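Local coordinates for possible prolidase (Bifidobacterium longum NCC2705, PDB 2P9B), which probably acts as an amidohydrolase on non-peptide carbon-nitrogen bonds, its assignment as a prolidase remaining tentative, at residues A[268-279]-A[328-338]; A[288-297]-A[338-346]. All coordinates share one frame; numbering follows the deposited sequence.

Interaction 1: A[268-279]-A[328-338]; sequences SVLDDELIGMFR and SGARQAHEAGL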
loop_
_atom_site.group_PDB
_atom_site.type_symbol
_atom_site.label_atom_id
_atom_site.label_comp_id
_atom_site.label_asym_id
_atom_site.label_seq_id
_atom_site.Cartn_x
_atom_site.Cartn_y
_atom_site.Cartn_z
ATOM N N SER A 268 6.760 -8.199 -13.528
ATOM C CA SER A 268 7.598 -9.214 -14.150
ATOM C C SER A 268 8.908 -8.583 -14.576
ATOM O O SER A 268 9.141 -7.402 -14.334
ATOM C CB SER A 268 6.899 -9.752 -15.394
ATOM O OG SER A 268 6.777 -8.724 -16.368
ATOM N N VAL A 269 9.759 -9.371 -15.223
ATOM C CA VAL A 269 11.019 -8.841 -15.710
ATOM C C VAL A 269 10.642 -7.823 -16.791
ATOM O O VAL A 269 9.645 -7.998 -17.498
ATOM C CB VAL A 269 11.907 -9.964 -16.294
ATOM C CG1 VAL A 269 11.183 -10.665 -17.428
ATOM C CG2 VAL A 269 13.234 -9.380 -16.767
ATOM N N LEU A 270 11.427 -6.758 -16.907
ATOM C CA LEU A 270 11.135 -5.708 -17.871
ATOM C C LEU A 270 12.166 -5.582 -18.985
ATOM O O LEU A 270 13.225 -6.204 -18.947
ATOM C CB LEU A 270 11.038 -4.364 -17.149
ATOM C CG LEU A 270 10.060 -4.279 -15.974
ATOM C CD1 LEU A 270 10.278 -2.977 -15.218
ATOM C CD2 LEU A 270 8.636 -4.386 -16.492
ATOM N N ASP A 271 11.813 -4.779 -19.984
ATOM C CA ASP A 271 12.686 -4.474 -21.111
ATOM C C ASP A 271 12.487 -2.978 -21.340
ATOM O O ASP A 271 11.662 -2.357 -20.671
ATOM C CB ASP A 271 12.309 -5.283 -22.366
ATOM C CG ASP A 271 10.851 -5.136 -22.753
ATOM O OD1 ASP A 271 10.343 -4.001 -22.787
ATOM O OD2 ASP A 271 10.214 -6.170 -23.040
ATOM N N ASP A 272 13.232 -2.393 -22.270
ATOM C CA ASP A 272 13.133 -0.960 -22.529
ATOM C C ASP A 272 11.757 -0.472 -22.982
ATOM O O ASP A 272 11.361 0.654 -22.679
ATOM C CB ASP A 272 14.201 -0.549 -23.546
ATOM C CG ASP A 272 15.608 -0.727 -23.003
ATOM O OD1 ASP A 272 15.738 -1.111 -21.821
ATOM O OD2 ASP A 272 16.577 -0.477 -23.749
ATOM N N GLU A 273 11.030 -1.315 -23.704
ATOM C CA GLU A 273 9.707 -0.931 -24.172
ATOM C C GLU A 273 8.777 -0.733 -22.983
ATOM O O GLU A 273 8.087 0.278 -22.888
ATOM C CB GLU A 273 9.128 -2.003 -25.097
ATOM C CG GLU A 273 7.728 -1.679 -25.609
ATOM C CD GLU A 273 7.100 -2.827 -26.383
ATOM O OE1 GLU A 273 6.974 -3.936 -25.817
ATOM O OE2 GLU A 273 6.725 -2.617 -27.557
ATOM N N LEU A 274 8.769 -1.700 -22.073
ATOM C CA LEU A 274 7.908 -1.624 -20.897
ATOM C C LEU A 274 8.295 -0.481 -19.972
ATOM O O LEU A 274 7.432 0.203 -19.428
ATOM C CB LEU A 274 7.937 -2.945 -20.130
ATOM C CG LEU A 274 7.347 -4.162 -20.845
ATOM C CD1 LEU A 274 7.417 -5.355 -19.905
ATOM C CD2 LEU A 274 5.901 -3.897 -21.255
ATOM N N ILE A 275 9.593 -0.273 -19.784
ATOM C CA ILE A 275 10.046 0.809 -18.924
ATOM C C ILE A 275 9.512 2.133 -19.467
ATOM O O ILE A 275 9.043 2.985 -18.713
ATOM C CB ILE A 275 11.584 0.844 -18.856
ATOM C CG1 ILE A 275 12.085 -0.388 -18.096
ATOM C CG2 ILE A 275 12.054 2.128 -18.186
ATOM C CD1 ILE A 275 13.593 -0.511 -18.029
ATOM N N GLY A 276 9.568 2.292 -20.785
ATOM C CA GLY A 276 9.078 3.511 -21.394
ATOM C C GLY A 276 7.584 3.686 -21.182
ATOM O O GLY A 276 7.112 4.813 -21.021
HETATM N N MSE A 277 6.848 2.572 -21.178
HETATM C CA MSE A 277 5.394 2.596 -20.984
HETATM C C MSE A 277 5.022 2.995 -19.549
HETATM O O MSE A 277 3.953 3.560 -19.316
HETATM C CB MSE A 277 4.786 1.235 -21.347
HETATM C CG MSE A 277 5.097 0.780 -22.775
HETATM SE SE MSE A 277 4.124 -0.830 -23.318
HETATM C CE MSE A 277 2.369 0.007 -23.351
ATOM N N PHE A 278 5.907 2.713 -18.595
ATOM C CA PHE A 278 5.689 3.096 -17.196
ATOM C C PHE A 278 5.917 4.610 -17.088
ATOM O O PHE A 278 5.084 5.348 -16.560
ATOM C CB PHE A 278 6.691 2.387 -16.271
ATOM C CG PHE A 278 6.214 1.063 -15.736
ATOM C CD1 PHE A 278 5.281 1.011 -14.703
ATOM C CD2 PHE A 278 6.714 -0.131 -16.245
ATOM C CE1 PHE A 278 4.855 -0.214 -14.181
ATOM C CE2 PHE A 278 6.297 -1.363 -15.732
ATOM C CZ PHE A 278 5.365 -1.401 -14.695
ATOM N N ARG A 279 7.055 5.057 -17.610
ATOM C CA ARG A 279 7.439 6.472 -17.570
ATOM C C ARG A 279 6.433 7.429 -18.176
ATOM O O ARG A 279 6.120 8.466 -17.590
ATOM C CB ARG A 279 8.781 6.683 -18.275
ATOM C CG ARG A 279 9.990 6.400 -17.420
ATOM C CD ARG A 279 11.263 6.630 -18.211
ATOM N NE ARG A 279 12.446 6.213 -17.468
ATOM C CZ ARG A 279 13.516 5.665 -18.030
ATOM N NH1 ARG A 279 13.549 5.469 -19.344
ATOM N NH2 ARG A 279 14.551 5.312 -17.284
ATOM N N SER A 328 13.574 -9.300 -10.187
ATOM C CA SER A 328 14.368 -8.707 -11.249
ATOM C C SER A 328 13.708 -7.428 -11.769
ATOM O O SER A 328 14.376 -6.413 -11.955
ATOM C CB SER A 328 14.551 -9.710 -12.389
ATOM O OG SER A 328 15.446 -9.198 -13.365
ATOM N N GLY A 329 12.395 -7.479 -11.989
ATOM C CA GLY A 329 11.684 -6.313 -12.482
ATOM C C GLY A 329 11.724 -5.124 -11.536
ATOM O O GLY A 329 11.792 -3.982 -11.975
ATOM N N ALA A 330 11.678 -5.384 -10.232
ATOM C CA ALA A 330 11.718 -4.303 -9.256
ATOM C C ALA A 330 13.090 -3.642 -9.285
ATOM O O ALA A 330 13.209 -2.427 -9.175
ATOM C CB ALA A 330 11.422 -4.844 -7.856
ATOM N N ARG A 331 14.129 -4.454 -9.432
ATOM C CA ARG A 331 15.488 -3.932 -9.476
ATOM C C ARG A 331 15.657 -3.084 -10.728
ATOM O O ARG A 331 16.237 -1.998 -10.683
ATOM C CB ARG A 331 16.496 -5.084 -9.502
ATOM C CG ARG A 331 17.941 -4.642 -9.360
ATOM C CD ARG A 331 18.886 -5.698 -9.913
ATOM N NE ARG A 331 18.771 -5.810 -11.366
ATOM C CZ ARG A 331 19.115 -4.847 -12.216
ATOM N NH1 ARG A 331 19.598 -3.697 -11.761
ATOM N NH2 ARG A 331 18.971 -5.028 -13.521
ATOM N N GLN A 332 15.146 -3.583 -11.846
ATOM C CA GLN A 332 15.246 -2.858 -13.104
ATOM C C GLN A 332 14.499 -1.539 -12.998
ATOM O O GLN A 332 15.015 -0.490 -13.374
ATOM C CB GLN A 332 14.659 -3.692 -14.239
ATOM C CG GLN A 332 15.401 -4.991 -14.473
ATOM C CD GLN A 332 14.708 -5.871 -15.479
ATOM O OE1 GLN A 332 13.501 -6.080 -15.402
ATOM N NE2 GLN A 332 15.473 -6.411 -16.426
ATOM N N ALA A 333 13.279 -1.597 -12.477
ATOM C CA ALA A 333 12.464 -0.400 -12.320
ATOM C C ALA A 333 13.190 0.628 -11.449
ATOM O O ALA A 333 13.189 1.823 -11.750
ATOM C CB ALA A 333 11.111 -0.765 -11.700
ATOM N N HIS A 334 13.808 0.163 -10.369
ATOM C CA HIS A 334 14.539 1.054 -9.471
ATOM C C HIS A 334 15.707 1.677 -10.232
ATOM O O HIS A 334 15.959 2.876 -10.134
ATOM C CB HIS A 334 15.064 0.273 -8.260
ATOM C CG HIS A 334 15.779 1.124 -7.255
ATOM N ND1 HIS A 334 15.163 2.156 -6.581
ATOM C CD2 HIS A 334 17.056 1.091 -6.804
ATOM C CE1 HIS A 334 16.027 2.721 -5.758
ATOM N NE2 HIS A 334 17.184 2.094 -5.874
ATOM N N GLU A 335 16.407 0.845 -10.994
ATOM C CA GLU A 335 17.549 1.284 -11.789
ATOM C C GLU A 335 17.131 2.349 -12.809
ATOM O O GLU A 335 17.876 3.299 -13.077
ATOM C CB GLU A 335 18.156 0.072 -12.500
ATOM C CG GLU A 335 19.381 0.350 -13.353
ATOM C CD GLU A 335 20.040 -0.931 -13.837
ATOM O OE1 GLU A 335 19.348 -1.767 -14.459
ATOM O OE2 GLU A 335 21.253 -1.106 -13.592
ATOM N N ALA A 336 15.932 2.196 -13.359
ATOM C CA ALA A 336 15.415 3.134 -14.354
ATOM C C ALA A 336 14.729 4.355 -13.739
ATOM O O ALA A 336 14.257 5.235 -14.460
ATOM C CB ALA A 336 14.455 2.412 -15.293
ATOM N N GLY A 337 14.662 4.399 -12.412
ATOM C CA GLY A 337 14.046 5.526 -11.735
ATOM C C GLY A 337 12.538 5.645 -11.879
ATOM O O GLY A 337 11.999 6.751 -11.881
ATOM N N LEU A 338 11.848 4.516 -11.990
ATOM C CA LEU A 338 10.396 4.536 -12.123
ATOM C C LEU A 338 9.727 4.764 -10.769
ATOM O O LEU A 338 10.377 4.731 -9.724
ATOM C CB LEU A 338 9.894 3.213 -12.706
ATOM C CG LEU A 338 10.397 2.796 -14.093
ATOM C CD1 LEU A 338 9.814 1.438 -14.433
ATOM C CD2 LEU A 338 9.994 3.834 -15.138
#

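Interaction 2: A[288-297]-A[338-346]; sequences YSALIPTLSA and LMIGVGTDT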
loop_
_atom_site.group_PDB
_atom_site.type_symbol
_atom_site.label_atom_id
_atom_site.label_comp_id
_atom_site.label_asym_id
_atom_site.label_seq_id
_atom_site.Cartn_x
_atom_site.Cartn_y
_atom_site.Cartn_z
ATOM N N TYR A 288 1.360 8.466 -16.267
ATOM C CA TYR A 288 2.435 7.541 -15.928
ATOM C C TYR A 288 1.862 6.372 -15.141
ATOM O O TYR A 288 0.777 6.469 -14.584
ATOM C CB TYR A 288 3.502 8.251 -15.084
ATOM C CG TYR A 288 3.111 8.447 -13.637
ATOM C CD1 TYR A 288 3.443 7.496 -12.671
ATOM C CD2 TYR A 288 2.391 9.569 -13.234
ATOM C CE1 TYR A 288 3.065 7.661 -11.340
ATOM C CE2 TYR A 288 2.009 9.743 -11.910
ATOM C CZ TYR A 288 2.349 8.786 -10.968
ATOM O OH TYR A 288 1.962 8.947 -9.656
ATOM N N SER A 289 2.597 5.265 -15.106
ATOM C CA SER A 289 2.164 4.094 -14.360
ATOM C C SER A 289 3.219 3.817 -13.305
ATOM O O SER A 289 4.377 4.189 -13.468
ATOM C CB SER A 289 2.004 2.892 -15.292
ATOM O OG SER A 289 0.919 3.092 -16.177
ATOM N N ALA A 290 2.811 3.189 -12.208
ATOM C CA ALA A 290 3.741 2.879 -11.137
ATOM C C ALA A 290 3.772 1.377 -10.903
ATOM O O ALA A 290 2.857 0.662 -11.302
ATOM C CB ALA A 290 3.328 3.600 -9.853
ATOM N N LEU A 291 4.837 0.909 -10.265
ATOM C CA LEU A 291 4.989 -0.510 -9.963
ATOM C C LEU A 291 4.889 -0.752 -8.458
ATOM O O LEU A 291 5.495 -0.025 -7.673
ATOM C CB LEU A 291 6.350 -0.998 -10.461
ATOM C CG LEU A 291 6.741 -2.434 -10.100
ATOM C CD1 LEU A 291 5.826 -3.421 -10.804
ATOM C CD2 LEU A 291 8.179 -2.682 -10.497
ATOM N N ILE A 292 4.114 -1.762 -8.060
ATOM C CA ILE A 292 3.969 -2.135 -6.646
ATOM C C ILE A 292 4.411 -3.605 -6.609
ATOM O O ILE A 292 3.588 -4.508 -6.717
ATOM C CB ILE A 292 2.495 -2.044 -6.157
ATOM C CG1 ILE A 292 1.882 -0.690 -6.542
ATOM C CG2 ILE A 292 2.443 -2.177 -4.624
ATOM C CD1 ILE A 292 2.524 0.491 -5.867
ATOM N N PRO A 293 5.722 -3.859 -6.456
ATOM C CA PRO A 293 6.266 -5.223 -6.425
ATOM C C PRO A 293 5.593 -6.241 -5.511
ATOM O O PRO A 293 5.498 -7.415 -5.863
ATOM C CB PRO A 293 7.732 -5.007 -6.048
ATOM C CG PRO A 293 8.028 -3.645 -6.594
ATOM C CD PRO A 293 6.788 -2.873 -6.199
ATOM N N THR A 294 5.139 -5.799 -4.343
ATOM C CA THR A 294 4.506 -6.695 -3.374
ATOM C C THR A 294 5.361 -7.946 -3.154
ATOM O O THR A 294 4.867 -9.073 -3.192
ATOM C CB THR A 294 3.085 -7.123 -3.825
ATOM O OG1 THR A 294 3.179 -8.046 -4.915
ATOM C CG2 THR A 294 2.287 -5.915 -4.283
ATOM N N LEU A 295 6.650 -7.732 -2.904
ATOM C CA LEU A 295 7.570 -8.840 -2.684
ATOM C C LEU A 295 7.135 -9.712 -1.512
ATOM O O LEU A 295 7.359 -10.920 -1.513
ATOM C CB LEU A 295 8.988 -8.318 -2.445
ATOM C CG LEU A 295 9.577 -7.521 -3.617
ATOM C CD1 LEU A 295 11.000 -7.105 -3.289
ATOM C CD2 LEU A 295 9.550 -8.369 -4.881
ATOM N N SER A 296 6.514 -9.096 -0.514
ATOM C CA SER A 296 6.032 -9.826 0.656
ATOM C C SER A 296 5.062 -10.950 0.300
ATOM O O SER A 296 4.942 -11.931 1.037
ATOM C CB SER A 296 5.326 -8.872 1.623
ATOM O OG SER A 296 6.231 -7.991 2.243
ATOM N N ALA A 297 4.359 -10.808 -0.820
ATOM C CA ALA A 297 3.388 -11.819 -1.214
ATOM C C ALA A 297 3.978 -12.998 -1.978
ATOM O O ALA A 297 3.470 -14.111 -1.889
ATOM C CB ALA A 297 2.269 -11.177 -2.033
ATOM N N LEU A 338 11.848 4.516 -11.990
ATOM C CA LEU A 338 10.396 4.536 -12.123
ATOM C C LEU A 338 9.727 4.764 -10.769
ATOM O O LEU A 338 10.377 4.731 -9.724
ATOM C CB LEU A 338 9.894 3.213 -12.706
ATOM C CG LEU A 338 10.397 2.796 -14.093
ATOM C CD1 LEU A 338 9.814 1.438 -14.433
ATOM C CD2 LEU A 338 9.994 3.834 -15.138
HETATM N N MSE A 339 8.423 5.015 -10.807
HETATM C CA MSE A 339 7.642 5.215 -9.594
HETATM C C MSE A 339 7.371 3.829 -9.019
HETATM O O MSE A 339 6.691 3.019 -9.643
HETATM C CB MSE A 339 6.327 5.922 -9.932
HETATM C CG MSE A 339 6.483 7.421 -10.254
HETATM SE SE MSE A 339 7.070 8.528 -8.855
HETATM C CE MSE A 339 5.412 8.698 -7.943
ATOM N N ILE A 340 7.917 3.562 -7.836
ATOM C CA ILE A 340 7.758 2.260 -7.195
ATOM C C ILE A 340 7.196 2.435 -5.797
ATOM O O ILE A 340 7.770 3.152 -4.982
ATOM C CB ILE A 340 9.111 1.534 -7.080
ATOM C CG1 ILE A 340 9.748 1.428 -8.469
ATOM C CG2 ILE A 340 8.910 0.163 -6.436
ATOM C CD1 ILE A 340 11.154 0.875 -8.468
ATOM N N GLY A 341 6.091 1.754 -5.520
ATOM C CA GLY A 341 5.474 1.880 -4.214
ATOM C C GLY A 341 5.621 0.672 -3.319
ATOM O O GLY A 341 6.284 -0.305 -3.657
ATOM N N VAL A 342 4.986 0.757 -2.156
ATOM C CA VAL A 342 5.019 -0.309 -1.164
ATOM C C VAL A 342 3.608 -0.851 -0.944
ATOM O O VAL A 342 2.694 -0.118 -0.561
ATOM C CB VAL A 342 5.586 0.216 0.177
ATOM C CG1 VAL A 342 5.309 -0.770 1.295
ATOM C CG2 VAL A 342 7.087 0.446 0.044
ATOM N N GLY A 343 3.449 -2.142 -1.206
ATOM C CA GLY A 343 2.173 -2.815 -1.028
ATOM C C GLY A 343 2.569 -4.230 -0.662
ATOM O O GLY A 343 3.671 -4.649 -1.008
ATOM N N THR A 344 1.707 -4.976 0.025
ATOM C CA THR A 344 2.101 -6.325 0.420
ATOM C C THR A 344 1.118 -7.453 0.142
ATOM O O THR A 344 1.480 -8.618 0.272
ATOM C CB THR A 344 2.418 -6.382 1.918
ATOM O OG1 THR A 344 1.233 -6.088 2.665
ATOM C CG2 THR A 344 3.504 -5.379 2.266
ATOM N N ASP A 345 -0.111 -7.108 -0.226
ATOM C CA ASP A 345 -1.163 -8.092 -0.488
ATOM C C ASP A 345 -1.560 -8.765 0.833
ATOM O O ASP A 345 -1.575 -9.991 0.937
ATOM C CB ASP A 345 -0.687 -9.155 -1.490
ATOM C CG ASP A 345 -1.831 -9.753 -2.296
ATOM O OD1 ASP A 345 -2.999 -9.589 -1.890
ATOM O OD2 ASP A 345 -1.563 -10.391 -3.339
ATOM N N THR A 346 -1.882 -7.959 1.840
ATOM C CA THR A 346 -2.269 -8.498 3.144
ATOM C C THR A 346 -3.484 -9.417 3.028
ATOM O O THR A 346 -4.259 -9.323 2.078
ATOM C CB THR A 346 -2.608 -7.374 4.153
ATOM O OG1 THR A 346 -3.786 -6.685 3.728
ATOM C CG2 THR A 346 -1.456 -6.381 4.252
HETATM O O HOH W 1 7.072 5.202 -13.383
HETATM O O HOH W 2 5.725 -3.214 -2.837
#

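Interaction 1: A[268-279]-A[328-338]
Leu338 spreads its two methyls between Phe278 and Arg279, and the packing here is close: CD2 lies 3.4 Å from Arg279 CG, while CD1 sits 3.7 Å from Phe278 CB. Both of these side chains cross Leu338 at about a right angle. Next to them, Ile275 CG2 rests 3.8 Å from Ala336 CB and also covers one face of the Arg279 guanidinium, near its centre. In the plane of that group, Arg279 NH2 donates to Ala336 O over 2.8 Å, meeting a lone pair in the carbonyl plane. Gly337, the next residue, has positive phi and with Leu338 bonds back into the last turn (Leu338 N to Ala333 O, Gly337 N to His334 O), the Schellman motif.

The other end combines backbone contact with a looser, solvent-facing side. Gln332 has CG anti to its carbonyl carbon (chi1 -63°) and an extended chain beyond, which carries OE1 to within 2.7 Å of Leu270 N for a fairly straight bond (164°). Gly329, without a side chain, lets Ser268 O approach its CA at 3.3 Å. Val269 is on the exposed side; its CG2 lies 3.6 Å from Gln332 OE1 and touches Ser328 OG only loosely. Nearby, Asp271 N-caps helix 272-279 by accepting from Leu274 N.

In this TIM-barrel fold the contact joins helix 272-279 to the end of helix 313-335. Helix 250-259 flanks the first through Leu274 and Met277, while Phe278 and Ala333 both face inward onto Leu291 of strand 290-292.

Interaction 2: A[288-297]-A[338-346]
The phenol ring of Tyr288 is met obliquely by selenomethionine Met339, whose CG lies 3.6 Å from CE1. Bends at chi2 and chi3 (-65° and -79°) turn the rest of that chain along the ring, bringing CE near the hydroxyl, and Ala290 CB packs on Met339 CB beside it. This pair closes one end of a single parallel bridge between strand 290-292 and the extended chain at Ile340, in the manner of neighbouring strands of the TIM barrel expected for amidohydrolases. Leu291 supplies both bonds of the bridge: its N donates to Met339 O and its O accepts from Gly341 N, each at 2.9 Å and nearly along the C=O axis.

The direct N-H...O ladder stops after Gly341; the backbones swing apart briefly at Pro293 and Val342 and meet again where Thr294 CA points at Gly343 O (3.2 Å, 157° at the hydrogen). Ile292 reaches along the partner with two methyls, CD1 lying 3.7 Å from Gly341 CA and CG2 3.6 Å from Gly343 N. One water accepts from both Thr294 N and Gly343 N and lies beside Gly341 O, linking the two backbones where they have swung apart, and another joins Ser289 O to Met339 N.

On its second edge strand 290-292 pairs with strand 263-264. Farther on, Ser296 packs against Thr344, and its OG is bonded to Glu359 while Thr344 OG1 is bonded to Asn75. The last contact is made by Ala297 CB, 3.6 Å from Asp345 CB and 3.5 Å from Thr344 O, a buried carbonyl oxygen with no polar partner in the model.

How the interactions relate
The two interactions illustrate how a barrel couples its outer helices to its inner strands. Their centres are 13 Å apart, interaction 1 lying about 19 Å from the centre of the chain and interaction 2 about 7 Å. Leu338 belongs to both, following the turn that ends helix 313-335 and beginning the return into the barrel. A probable hydrogen bond from Ser289 N to Phe278 O (2.9 Å) joins the first segments, and Ile340 CD1 packs 3.3 Å from His334 N between the second ones. Interaction 2 alone reaches the putative active site: Asp345 lies with His77 and His79 around what may be an empty metal site.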